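Local atomic coordinates of surface protein R28 (Streptococcus pyogenes, PDB entry 6S5Z), a protein that probably serves as a cell-wall-attached surface protein implicated in infection, this chain being one of its Rib domains, which have an immunoglobulin-like fold. Residues Tyr42-Lys45 with Lys49-Thr52; Glu63-Tyr66 with Thr70-Asp73. All blocks are in the same frame, centred on the assembly; numbering follows the deposited sequence.

Contact 1: Tyr42-Lys45 with Lys49-Thr52; sequences YNWK and KPDT
Trp44 offers one face of its indole to two consecutive residues of the following loop, Lys49 and Pro50, and the pair of CH-pi contacts that results illustrates how CH groups alone can hold a loop against an aromatic face. The aliphatic part of Lys49 takes the five-membered ring: its CG sits 3.8 Å from the centroid of that Trp44 ring, 13° off the normal. Pro50 takes the six-membered ring, with its CD 3.5 Å from the centroid. The closest pair of atoms is Trp44 CZ3 and Pro50 CD at 3.4 Å. Both side chains cross that of Trp44 at about a right angle. In Lys49 the chain is extended throughout, with CG anti to the backbone N (chi1 177°), which carries the methylenes from CB to CE across the face of the pyrrole part, with NZ beyond it.

Polar bonds lie around this apolar contact. Asn43 ND2 donates to Trp44 O at 3.0 Å, approaching from above the carbonyl plane, 77° out of it. Trp44 NE1 is satisfied by the carbonyl of Leu24, a bond that helps fix the turn of the indole, while Lys45 NZ leads away from the loop to salt bridges with Glu63 and Asp73.

Val62 and Val76 also touch Trp44, and Lys58 and Val78 touch Pro50. The contact thus joins the end of edge strand 41-44 and the connection to strand 56-65 to the central strands of the sheet in this Rib domain, which has an immunoglobulin-like fold.

Contact 2: Glu63-Tyr66 with Thr70-Asp73; sequences EVHY and TVDD. With NA (sodium ion), chain C.
The beta hairpin of strands 56-65 and 71-81 closes here, at the end that carries a sodium site, and it exemplifies how regular backbone pairing can place a metal ligand. The two strands run antiparallel, their short axes at 163°. Val64 and Asp72 form the hydrogen-bonded pair: Val64 N donates to Asp72 O at 2.7 Å, and Asp72 N returns a bond to Val64 O at 2.9 Å. Tyr66 N adds a third bond to Thr70 O (2.9 Å), which continues the ladder toward the turn.

On the face of Val64 and Asp72, Tyr66 reaches across the ladder. Its CG is anti to the carbonyl carbon (chi1 -64°), and the ring extends along the partner strand until OH donates to Asp72 OD2 at 2.7 Å, meeting the lone pair of OD2 that points away from OD1. Ring and carboxylate planes stand 81° apart. The same OD2 binds the sodium ion at 2.5 Å, whereas Asp72 OD1 accepts a bond from a sodium-bound water at 2.6 Å; the tyrosine is therefore a second-shell residue that helps to position the ligand.

The other face bears Glu63, His65, Val71 and Asp73. Val71 CG1 lies over the centre of the His65 imidazole, 4.2 Å from its centroid, and His65 NE2 donates to Glu63 OE1. Glu63 and Asp73 run side by side, and Lys45 bridges both carboxylates, probably easing their mutual repulsion.

The carbonyls of Lys6, in helix 5-8, and Tyr9, together with three waters, complete the sodium site, and strand 41-44 pairs with 56-65 on its other edge.

Overall arrangement
Both contacts reach the same mixed sheet: contact 2 within it, contact 1 where a loop folds against its edge strand. Each joins segments that are close in the chain. Contact 1 sets a buried proline and an exposed lysine against the indole at the end of strand 41-44; its chemistry is apolar. Contact 2 pairs two neighbouring strands and relies on backbone bonds, a carboxylate and a metal, with buried Val64, Tyr66 and Asp72 set against more open residues on the opposite face. Their centres are 14 Å apart, yet they meet: Asn43 O probably accepts a hydrogen bond from Glu63 N at 2.9 Å, and Tyr42 packs on Val64.

Contact 1: Tyr42-Lys45 with Lys49-Thr52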
ATOM      1  N   TYR A  42       4.021  -1.571  -6.554  1.00  8.26           N
ATOM      2  CA  TYR A  42       3.658  -1.384  -5.152  1.00  8.37           C
ATOM      3  C   TYR A  42       4.591  -2.215  -4.291  1.00  8.80           C
ATOM      4  O   TYR A  42       4.840  -3.384  -4.600  1.00 12.60           O
ATOM      5  CB  TYR A  42       2.205  -1.811  -4.904  1.00 15.39           C
ATOM      6  CG  TYR A  42       1.199  -1.089  -5.788  1.00 11.63           C
ATOM      7  CD1 TYR A  42       0.965  -1.492  -7.111  1.00 12.58           C
ATOM      8  CD2 TYR A  42       0.492   0.008  -5.312  1.00  7.73           C
ATOM      9  CE1 TYR A  42       0.040  -0.814  -7.916  1.00 10.07           C
ATOM     10  CE2 TYR A  42      -0.417   0.675  -6.104  1.00 13.03           C
ATOM     11  CZ  TYR A  42      -0.647   0.263  -7.397  1.00 10.54           C
ATOM     12  OH  TYR A  42      -1.572   0.961  -8.154  1.00 15.47           O
ATOM     13  N   ASN A  43       5.097  -1.617  -3.213  1.00 11.97           N
ATOM     14  CA  ASN A  43       5.937  -2.356  -2.281  1.00 14.28           C
ATOM     15  C   ASN A  43       5.750  -1.758  -0.904  1.00 14.58           C
ATOM     16  O   ASN A  43       5.324  -0.613  -0.763  1.00 11.14           O
ATOM     17  CB  ASN A  43       7.414  -2.313  -2.668  1.00 14.83           C
ATOM     18  CG  ASN A  43       7.977  -0.909  -2.654  1.00 17.94           C
ATOM     19  OD1 ASN A  43       7.915  -0.205  -3.655  1.00 16.94           O
ATOM     20  ND2 ASN A  43       8.528  -0.489  -1.510  1.00 17.12           N
ATOM     21  N   TRP A  44       6.077  -2.548   0.112  1.00 11.75           N
ATOM     22  CA  TRP A  44       6.062  -2.033   1.470  1.00  9.79           C
ATOM     23  C   TRP A  44       7.257  -1.125   1.701  1.00 10.82           C
ATOM     24  O   TRP A  44       8.391  -1.461   1.343  1.00 10.88           O
ATOM     25  CB  TRP A  44       6.074  -3.181   2.491  1.00 14.68           C
ATOM     26  CG  TRP A  44       4.841  -4.012   2.454  1.00  7.56           C
ATOM     27  CD1 TRP A  44       4.714  -5.286   1.989  1.00  7.38           C
ATOM     28  CD2 TRP A  44       3.532  -3.604   2.873  1.00  9.28           C
ATOM     29  NE1 TRP A  44       3.403  -5.702   2.099  1.00 10.18           N
ATOM     30  CE2 TRP A  44       2.662  -4.687   2.641  1.00 12.60           C
ATOM     31  CE3 TRP A  44       3.016  -2.425   3.426  1.00 13.49           C
ATOM     32  CZ2 TRP A  44       1.299  -4.628   2.941  1.00 11.60           C
ATOM     33  CZ3 TRP A  44       1.675  -2.370   3.728  1.00  9.64           C
ATOM     34  CH2 TRP A  44       0.827  -3.462   3.481  1.00 11.42           C
ATOM     35  N   LYS A  45       7.006   0.019   2.330  1.00 12.51           N
ATOM     36  CA  LYS A  45       8.112   0.854   2.775  1.00 11.70           C
ATOM     37  C   LYS A  45       8.996   0.070   3.735  1.00 10.00           C
ATOM     38  O   LYS A  45       8.506  -0.684   4.573  1.00 14.88           O
ATOM     39  CB  LYS A  45       7.589   2.111   3.477  1.00 10.11           C
ATOM     40  CG  LYS A  45       8.682   3.057   3.971  1.00 16.57           C
ATOM     41  CD  LYS A  45       8.065   4.355   4.464  1.00 19.52           C
ATOM     42  CE  LYS A  45       7.530   5.142   3.304  1.00 25.73           C
ATOM     43  NZ  LYS A  45       8.618   5.655   2.474  1.00 24.09           N
ATOM     44  N   LYS A  49       6.280  -2.746   6.823  1.00 11.21           N
ATOM     45  CA  LYS A  49       5.398  -3.858   6.467  1.00  8.83           C
ATOM     46  C   LYS A  49       4.675  -4.364   7.708  1.00 11.05           C
ATOM     47  O   LYS A  49       5.321  -4.626   8.736  1.00 15.85           O
ATOM     48  CB  LYS A  49       6.169  -5.004   5.829  1.00  9.42           C
ATOM     49  CG  LYS A  49       5.283  -6.205   5.517  1.00 10.78           C
ATOM     50  CD  LYS A  49       6.056  -7.319   4.855  1.00  8.94           C
ATOM     51  CE  LYS A  49       5.151  -8.451   4.395  1.00 10.75           C
ATOM     52  NZ  LYS A  49       5.933  -9.634   3.922  1.00 13.22           N
ATOM     53  N   PRO A  50       3.351  -4.473   7.671  1.00 14.51           N
ATOM     54  CA  PRO A  50       2.623  -4.961   8.849  1.00 11.41           C
ATOM     55  C   PRO A  50       3.056  -6.384   9.189  1.00 15.66           C
ATOM     56  O   PRO A  50       3.169  -7.243   8.313  1.00 11.63           O
ATOM     57  CB  PRO A  50       1.156  -4.890   8.414  1.00 10.95           C
ATOM     58  CG  PRO A  50       1.132  -3.802   7.331  1.00 14.03           C
ATOM     59  CD  PRO A  50       2.454  -3.994   6.599  1.00  9.92           C
ATOM     60  N   ASP A  51       3.302  -6.628  10.473  1.00 15.61           N
ATOM     61  CA  ASP A  51       3.784  -7.923  10.950  1.00 12.56           C
ATOM     62  C   ASP A  51       2.579  -8.798  11.291  1.00 13.78           C
ATOM     63  O   ASP A  51       1.902  -8.571  12.292  1.00 15.93           O
ATOM     64  CB  ASP A  51       4.706  -7.714  12.155  1.00 11.12           C
ATOM     65  CG  ASP A  51       5.301  -9.003  12.692  1.00 19.42           C
ATOM     66  OD1 ASP A  51       5.039 -10.093  12.144  1.00 21.16           O
ATOM     67  OD2 ASP A  51       6.069  -8.911  13.672  1.00 19.63           O
ATOM     68  N   THR A  52       2.311  -9.807  10.466  1.00 11.14           N
ATOM     69  CA  THR A  52       1.170 -10.673  10.715  1.00 11.74           C
ATOM     70  C   THR A  52       1.489 -11.826  11.651  1.00 10.73           C
ATOM     71  O   THR A  52       0.628 -12.689  11.841  1.00 13.61           O
ATOM     72  CB  THR A  52       0.629 -11.251   9.405  1.00 13.44           C
ATOM     73  OG1 THR A  52       1.647 -12.071   8.808  1.00 12.04           O
ATOM     74  CG2 THR A  52       0.205 -10.163   8.438  1.00 14.70           C
TER

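Contact 2: Glu63-Tyr66 with Thr70-Asp73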
ATOM      1  N   GLU A  63       4.422   2.087  -0.623  1.00 13.31           N
ATOM      2  CA  GLU A  63       4.982   2.980  -1.622  1.00 14.04           C
ATOM      3  C   GLU A  63       4.373   2.654  -2.978  1.00 15.57           C
ATOM      4  O   GLU A  63       4.447   1.506  -3.436  1.00 11.09           O
ATOM      5  CB  GLU A  63       6.497   2.841  -1.707  1.00 12.00           C
ATOM      6  CG  GLU A  63       7.204   3.133  -0.423  1.00 15.56           C
ATOM      7  CD  GLU A  63       8.713   2.944  -0.569  1.00 18.12           C
ATOM      8  OE1 GLU A  63       9.169   2.429  -1.621  1.00 14.80           O
ATOM      9  OE2 GLU A  63       9.435   3.317   0.371  1.00 15.29           O
ATOM     10  N   VAL A  64       3.797   3.660  -3.624  1.00  9.23           N
ATOM     11  CA  VAL A  64       3.272   3.525  -4.981  1.00  9.13           C
ATOM     12  C   VAL A  64       4.276   4.178  -5.925  1.00 12.09           C
ATOM     13  O   VAL A  64       4.493   5.392  -5.865  1.00 13.74           O
ATOM     14  CB  VAL A  64       1.877   4.155  -5.118  1.00  8.93           C
ATOM     15  CG1 VAL A  64       1.317   3.925  -6.515  1.00 14.45           C
ATOM     16  CG2 VAL A  64       0.961   3.532  -4.130  1.00 10.89           C
ATOM     17  N   HIS A  65       4.917   3.379  -6.779  1.00 10.08           N
ATOM     18  CA  HIS A  65       5.971   3.863  -7.674  1.00 11.60           C
ATOM     19  C   HIS A  65       5.363   4.092  -9.052  1.00 16.16           C
ATOM     20  O   HIS A  65       4.988   3.138  -9.731  1.00 13.33           O
ATOM     21  CB  HIS A  65       7.122   2.857  -7.761  1.00 14.69           C
ATOM     22  CG  HIS A  65       7.958   2.778  -6.520  1.00 18.19           C
ATOM     23  ND1 HIS A  65       9.206   3.353  -6.426  1.00 17.39           N
ATOM     24  CD2 HIS A  65       7.711   2.214  -5.315  1.00 17.90           C
ATOM     25  CE1 HIS A  65       9.698   3.138  -5.217  1.00 17.79           C
ATOM     26  NE2 HIS A  65       8.812   2.444  -4.525  1.00 17.18           N
ATOM     27  N   TYR A  66       5.334   5.333  -9.485  1.00 13.49           N
ATOM     28  CA  TYR A  66       4.680   5.683 -10.732  1.00 12.09           C
ATOM     29  C   TYR A  66       5.662   5.595 -11.886  1.00 17.72           C
ATOM     30  O   TYR A  66       6.881   5.581 -11.679  1.00 18.06           O
ATOM     31  CB  TYR A  66       4.116   7.091 -10.643  1.00 17.64           C
ATOM     32  CG  TYR A  66       3.048   7.246  -9.613  1.00 13.53           C
ATOM     33  CD1 TYR A  66       1.811   6.661  -9.793  1.00 10.92           C
ATOM     34  CD2 TYR A  66       3.265   7.997  -8.461  1.00 15.33           C
ATOM     35  CE1 TYR A  66       0.821   6.808  -8.861  1.00 19.86           C
ATOM     36  CE2 TYR A  66       2.271   8.153  -7.525  1.00 16.60           C
ATOM     37  CZ  TYR A  66       1.057   7.550  -7.728  1.00 15.87           C
ATOM     38  OH  TYR A  66       0.063   7.697  -6.800  1.00 21.17           O
ATOM     39  N   THR A  70       8.187   9.233  -9.788  1.00 15.71           N
ATOM     40  CA  THR A  70       7.776   9.753  -8.500  1.00 21.44           C
ATOM     41  C   THR A  70       7.034   8.663  -7.732  1.00 21.97           C
ATOM     42  O   THR A  70       6.598   7.649  -8.293  1.00 16.76           O
ATOM     43  CB  THR A  70       6.917  11.010  -8.659  1.00 18.91           C
ATOM     44  OG1 THR A  70       5.745  10.697  -9.397  1.00 22.30           O
ATOM     45  CG2 THR A  70       7.691  12.099  -9.412  1.00 19.33           C
ATOM     46  N   VAL A  71       6.880   8.897  -6.432  1.00 18.09           N
ATOM     47  CA  VAL A  71       6.432   7.885  -5.485  1.00 13.67           C
ATOM     48  C   VAL A  71       5.466   8.525  -4.504  1.00 13.88           C
ATOM     49  O   VAL A  71       5.734   9.602  -3.967  1.00 19.38           O
ATOM     50  CB  VAL A  71       7.633   7.261  -4.724  1.00 13.56           C
ATOM     51  CG1 VAL A  71       7.161   6.179  -3.762  1.00 17.96           C
ATOM     52  CG2 VAL A  71       8.656   6.673  -5.705  1.00 22.41           C
ATOM     53  N   ASP A  72       4.370   7.832  -4.229  1.00 17.06           N
ATOM     54  CA  ASP A  72       3.426   8.214  -3.189  1.00 18.30           C
ATOM     55  C   ASP A  72       3.561   7.235  -2.035  1.00 16.24           C
ATOM     56  O   ASP A  72       3.738   6.034  -2.254  1.00 19.50           O
ATOM     57  CB  ASP A  72       1.975   8.188  -3.702  1.00 16.03           C
ATOM     58  CG  ASP A  72       1.461   9.551  -4.114  1.00 21.92           C
ATOM     59  OD1 ASP A  72       1.842  10.552  -3.465  1.00 23.27           O
ATOM     60  OD2 ASP A  72       0.623   9.615  -5.056  1.00 20.56           O
ATOM     61  N   ASP A  73       3.524   7.756  -0.808  1.00 14.96           N
ATOM     62  CA  ASP A  73       3.445   6.941   0.398  1.00 11.90           C
ATOM     63  C   ASP A  73       1.996   6.901   0.880  1.00 15.18           C
ATOM     64  O   ASP A  73       1.339   7.942   0.969  1.00 18.41           O
ATOM     65  CB  ASP A  73       4.344   7.500   1.502  1.00 19.98           C
ATOM     66  CG  ASP A  73       5.816   7.323   1.202  1.00 21.41           C
ATOM     67  OD1 ASP A  73       6.174   6.461   0.371  1.00 24.37           O
ATOM     68  OD2 ASP A  73       6.628   8.054   1.806  1.00 27.96           O
TER
HETATM   69 NA    NA C 401      -0.787  11.692  -4.866  1.00 19.73          NA
HETATM   70  O   HOH W   1       0.894  12.986  -3.171  1.00 39.82           O
HETATM   71  O   HOH W   2      -3.035  13.072  -4.783  1.00 29.09           O
HETATM   72  O   HOH W   3      -1.732  10.859  -2.550  1.00 46.20           O